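Local structure of PixA inclusion body protein (Burkholderia cenocepacia, 4LZK) at residues D27-Y30 / I31-S34; K172-F175 / G176-F179. The protein is of unknown function but belongs to the PixA family, named for bacterial inclusion body proteins, and assembles here from six copies of the chain. All blocks are in the same frame, centred on the assembly; numbering follows the deposited sequence.

Contact 1 is the short helix 28-34 with its capping residue; contact 2 is a kinked part of the long strand 172-186. Both are local, partly buried, and lie on the same side of the chain's centre, their centres about 11 Å apart. They meet directly: Ile31 packs on Phe178 and Lys32 on Phe175, so the inner side of the helix rests on the aromatic side of the strand. Ile31 and Phe178 are buried at this join, while Arg33 is exposed on the helix. The helix is held by backbone hydrogen bonds and polar side chains, whereas no hydrogen bond links 172-175 to 176-179, where aliphatic and aromatic groups do the work beside a beta bulge.

Contact 1. Residues D27-Y30 / I31-S34; sequences DTNY and IKRS
Tyr30 swings its ring away from its own amide (chi1 178°), beside the carbonyl carbon, and Ser34 tucks OG between its N and carbonyl carbon (chi1 62°), so that phenol and hydroxyl come together one helical turn apart. Ser34 OG sits 3.9 Å above the Tyr30 ring plane, over its centre. Ser34 OG also donates to Tyr30 O at 2.9 Å, reaching it from above the carbonyl plane, while Ser34 N donates to that oxygen too. Tyr30 O is thus gripped by two donors from a single residue.

Arg33 folds back along the helix, its chain bent at chi3, and lays one guanidinium face over Asn29 O, which stands 3.4 Å from the plane. Arg33 NH2 comes to the edge of the Tyr30 ring, the guanidinium and ring planes 44° apart. A water accepts from Arg33 NH2, its oxygen 3.0 Å away. The same water probably donates to Asp27 OD2, bridging the two side chains.

This is the N-terminal capping of a short alpha-helix: Asp27 is the N-cap, and its OD1 accepts from Tyr30 N at 3.2 Å, met from above the carboxylate plane. Backbone bonds from Ile31 N to Asp27 O, Lys32 N to Thr28 O and Arg33 N to Asn29 O carry the helix onward. Asn29 and Lys32 run side by side, joined by a weak bond of 3.4 Å from Lys32 NZ to Asn29 OD1; the stronger partner of NZ is Asp95, whose carboxylate also takes the Thr28 hydroxyl. Ile31 places CG1 3.3 Å from Asp27 O and leans on Leu164 and Phe178. At the outer end of the Tyr30 ring, OH is hydrogen-bonded to the OH of Tyr30 of the third subunit.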
loop_
_atom_site.group_PDB
_atom_site.type_symbol
_atom_site.label_atom_id
_atom_site.label_comp_id
_atom_site.label_asym_id
_atom_site.label_seq_id
_atom_site.Cartn_x
_atom_site.Cartn_y
_atom_site.Cartn_z
ATOM N N ASP C 27 -13.260 -0.572 -14.015
ATOM C CA ASP C 27 -14.448 -1.218 -13.387
ATOM C C ASP C 27 -15.734 -0.645 -14.074
ATOM O O ASP C 27 -16.332 0.351 -13.646
ATOM C CB ASP C 27 -14.451 -1.020 -11.892
ATOM C CG ASP C 27 -15.584 -1.815 -11.142
ATOM O OD1 ASP C 27 -16.508 -2.329 -11.772
ATOM O OD2 ASP C 27 -15.507 -1.894 -9.906
ATOM N N THR C 28 -16.088 -1.250 -15.187
ATOM C CA THR C 28 -17.145 -0.753 -16.013
ATOM C C THR C 28 -18.483 -0.839 -15.292
ATOM O O THR C 28 -19.327 0.000 -15.472
ATOM C CB THR C 28 -17.172 -1.421 -17.416
ATOM O OG1 THR C 28 -17.235 -2.852 -17.295
ATOM C CG2 THR C 28 -15.980 -0.975 -18.206
ATOM N N ASN C 29 -18.691 -1.873 -14.462
ATOM C CA ASN C 29 -19.920 -1.960 -13.652
ATOM C C ASN C 29 -20.069 -0.799 -12.683
ATOM O O ASN C 29 -21.156 -0.268 -12.480
ATOM C CB ASN C 29 -19.997 -3.284 -12.939
ATOM C CG ASN C 29 -20.311 -4.435 -13.912
ATOM O OD1 ASN C 29 -20.864 -4.206 -14.984
ATOM N ND2 ASN C 29 -19.934 -5.655 -13.546
ATOM N N TYR C 30 -18.984 -0.395 -12.076
ATOM C CA TYR C 30 -18.999 0.732 -11.207
ATOM C C TYR C 30 -19.356 2.023 -11.956
ATOM O O TYR C 30 -20.195 2.851 -11.475
ATOM C CB TYR C 30 -17.653 0.880 -10.513
ATOM C CG TYR C 30 -17.675 2.091 -9.637
ATOM C CD1 TYR C 30 -18.750 2.295 -8.776
ATOM C CD2 TYR C 30 -16.691 3.078 -9.711
ATOM C CE1 TYR C 30 -18.830 3.420 -7.999
ATOM C CE2 TYR C 30 -16.762 4.200 -8.922
ATOM C CZ TYR C 30 -17.835 4.363 -8.059
ATOM O OH TYR C 30 -17.952 5.472 -7.245
ATOM N N ILE C 31 -18.756 2.217 -13.137
ATOM C CA ILE C 31 -19.047 3.384 -13.948
ATOM C C ILE C 31 -20.525 3.463 -14.321
ATOM O O ILE C 31 -21.174 4.504 -14.244
ATOM C CB ILE C 31 -18.277 3.336 -15.315
ATOM C CG1 ILE C 31 -16.768 3.222 -15.114
ATOM C CG2 ILE C 31 -18.539 4.563 -16.126
ATOM C CD1 ILE C 31 -16.291 4.082 -14.078
ATOM N N LYS C 32 -21.043 2.359 -14.770
ATOM C CA LYS C 32 -22.414 2.324 -15.257
ATOM C C LYS C 32 -23.390 2.652 -14.117
ATOM O O LYS C 32 -24.389 3.346 -14.349
ATOM C CB LYS C 32 -22.738 0.928 -15.868
ATOM C CG LYS C 32 -22.229 0.776 -17.277
ATOM C CD LYS C 32 -22.630 -0.554 -17.963
ATOM C CE LYS C 32 -22.393 -1.728 -17.070
ATOM N NZ LYS C 32 -22.599 -3.076 -17.725
ATOM N N ARG C 33 -23.103 2.171 -12.912
ATOM C CA ARG C 33 -23.916 2.516 -11.732
ATOM C C ARG C 33 -23.750 3.981 -11.305
ATOM O O ARG C 33 -24.693 4.639 -10.899
ATOM C CB ARG C 33 -23.564 1.637 -10.513
ATOM C CG ARG C 33 -24.009 0.186 -10.623
ATOM C CD ARG C 33 -23.819 -0.542 -9.300
ATOM N NE ARG C 33 -22.412 -0.578 -8.941
ATOM C CZ ARG C 33 -21.551 -1.545 -9.242
ATOM N NH1 ARG C 33 -21.937 -2.601 -9.968
ATOM N NH2 ARG C 33 -20.301 -1.434 -8.823
ATOM N N SER C 34 -22.544 4.481 -11.335
ATOM C CA SER C 34 -22.334 5.844 -10.820
ATOM C C SER C 34 -22.529 6.952 -11.876
ATOM O O SER C 34 -22.664 8.110 -11.493
ATOM C CB SER C 34 -20.967 5.952 -10.128
ATOM O OG SER C 34 -19.964 5.700 -11.086
HETATM O O HOH W 1 -17.896 -3.276 -9.140
#

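Contact 2. Residues K172-F175 / G176-F179; sequences KSLF and GYFF
Between Leu174 and Tyr177 the backbone bends sharply, the axes of 172-175 and 176-179 running 56° apart, because Phe175 takes a helix-like backbone conformation while Gly176 is almost fully extended. The two residues both face Leu164 on the neighbouring strand 154-167, which makes this a classic beta bulge in the antiparallel hairpin of 154-167 and 172-186.

On one side of the bulge, Leu174 and Tyr177 meet at about a right angle. Leu174 CD1 lies over one face of the phenol ring, offset toward the rim, in a CH-pi contact 4.1 Å from the Tyr177 ring centroid and 19° off its normal. Leu174 CD2 packs against Tyr177 CE2 and comes 3.6 Å from Tyr177 OH, so both methyls of the leucine fork lie against the ring. Leu174 CD1 further touches Gly176 O at 3.7 Å, placing the leucine against the bulge backbone as well. Tyr177 itself rests on Ala163 and Ala42.

Phe175 and Phe178 project to the other side, toward helix 28-34, where they pack on Lys32 and Ile31 respectively. With Phe175 CG anti to the backbone N (chi1 -175°) and Phe178 CG beside its own N, these rotations bring the two ring edges together. They do not stack: each presents an edge, with the touching atom of either ring near the plane of the other. The meeting point is CD2 of Phe175 against CZ of Phe178, 4.0 Å apart.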
loop_
_atom_site.group_PDB
_atom_site.type_symbol
_atom_site.label_atom_id
_atom_site.label_comp_id
_atom_site.label_asym_id
_atom_site.label_seq_id
_atom_site.Cartn_x
_atom_site.Cartn_y
_atom_site.Cartn_z
ATOM N N LYS C 172 -22.279 -5.051 -29.455
ATOM C CA LYS C 172 -21.884 -3.873 -28.651
ATOM C C LYS C 172 -22.807 -2.682 -28.891
ATOM O O LYS C 172 -23.250 -2.492 -29.978
ATOM C CB LYS C 172 -20.443 -3.434 -28.973
ATOM C CG LYS C 172 -19.443 -4.563 -29.057
ATOM C CD LYS C 172 -18.368 -4.476 -27.979
ATOM C CE LYS C 172 -17.093 -5.213 -28.400
ATOM N NZ LYS C 172 -16.553 -4.787 -29.730
ATOM N N SER C 173 -23.086 -1.888 -27.849
ATOM C CA SER C 173 -23.815 -0.603 -27.957
ATOM C C SER C 173 -23.050 0.451 -27.129
ATOM O O SER C 173 -22.635 0.172 -26.035
ATOM C CB SER C 173 -25.250 -0.683 -27.376
ATOM O OG SER C 173 -25.718 -2.014 -27.219
ATOM N N LEU C 174 -22.931 1.654 -27.619
ATOM C CA LEU C 174 -22.303 2.729 -26.836
ATOM C C LEU C 174 -23.046 3.083 -25.551
ATOM O O LEU C 174 -24.220 3.446 -25.589
ATOM C CB LEU C 174 -22.118 3.956 -27.674
ATOM C CG LEU C 174 -21.424 5.148 -27.007
ATOM C CD1 LEU C 174 -19.937 4.879 -26.714
ATOM C CD2 LEU C 174 -21.627 6.386 -27.858
ATOM N N PHE C 175 -22.364 2.972 -24.413
ATOM C CA PHE C 175 -22.928 3.489 -23.200
ATOM C C PHE C 175 -22.536 4.954 -23.000
ATOM O O PHE C 175 -23.386 5.777 -22.644
ATOM C CB PHE C 175 -22.471 2.663 -22.034
ATOM C CG PHE C 175 -23.092 3.044 -20.711
ATOM C CD1 PHE C 175 -24.372 2.584 -20.373
ATOM C CD2 PHE C 175 -22.412 3.837 -19.788
ATOM C CE1 PHE C 175 -24.934 2.893 -19.138
ATOM C CE2 PHE C 175 -22.995 4.182 -18.566
ATOM C CZ PHE C 175 -24.267 3.723 -18.257
ATOM N N GLY C 176 -21.235 5.264 -23.124
ATOM C CA GLY C 176 -20.766 6.634 -23.017
ATOM C C GLY C 176 -19.266 6.850 -23.244
ATOM O O GLY C 176 -18.513 5.885 -23.418
ATOM N N TYR C 177 -18.872 8.123 -23.287
ATOM C CA TYR C 177 -17.475 8.482 -23.401
ATOM C C TYR C 177 -17.001 9.105 -22.096
ATOM O O TYR C 177 -17.663 9.957 -21.533
ATOM C CB TYR C 177 -17.178 9.405 -24.547
ATOM C CG TYR C 177 -17.593 8.892 -25.892
ATOM C CD1 TYR C 177 -16.746 8.044 -26.622
ATOM C CD2 TYR C 177 -18.842 9.263 -26.454
ATOM C CE1 TYR C 177 -17.112 7.543 -27.873
ATOM C CE2 TYR C 177 -19.216 8.792 -27.705
ATOM C CZ TYR C 177 -18.359 7.967 -28.424
ATOM O OH TYR C 177 -18.693 7.541 -29.685
ATOM N N PHE C 178 -15.854 8.659 -21.608
ATOM C CA PHE C 178 -15.401 8.994 -20.298
ATOM C C PHE C 178 -13.902 9.278 -20.317
ATOM O O PHE C 178 -13.250 8.939 -21.265
ATOM C CB PHE C 178 -15.595 7.803 -19.332
ATOM C CG PHE C 178 -17.001 7.377 -19.143
ATOM C CD1 PHE C 178 -17.774 7.927 -18.192
ATOM C CD2 PHE C 178 -17.535 6.367 -19.918
ATOM C CE1 PHE C 178 -19.110 7.499 -17.957
ATOM C CE2 PHE C 178 -18.839 5.930 -19.715
ATOM C CZ PHE C 178 -19.641 6.493 -18.728
ATOM N N PHE C 179 -13.391 10.044 -19.305
ATOM C CA PHE C 179 -11.992 10.183 -19.117
ATOM C C PHE C 179 -11.576 10.224 -17.672
ATOM O O PHE C 179 -12.366 10.629 -16.790
ATOM C CB PHE C 179 -11.476 11.431 -19.815
ATOM C CG PHE C 179 -11.714 12.711 -19.051
ATOM C CD1 PHE C 179 -12.909 13.366 -19.163
ATOM C CD2 PHE C 179 -10.685 13.314 -18.311
ATOM C CE1 PHE C 179 -13.135 14.578 -18.469
ATOM C CE2 PHE C 179 -10.926 14.493 -17.609
ATOM C CZ PHE C 179 -12.158 15.144 -17.728
#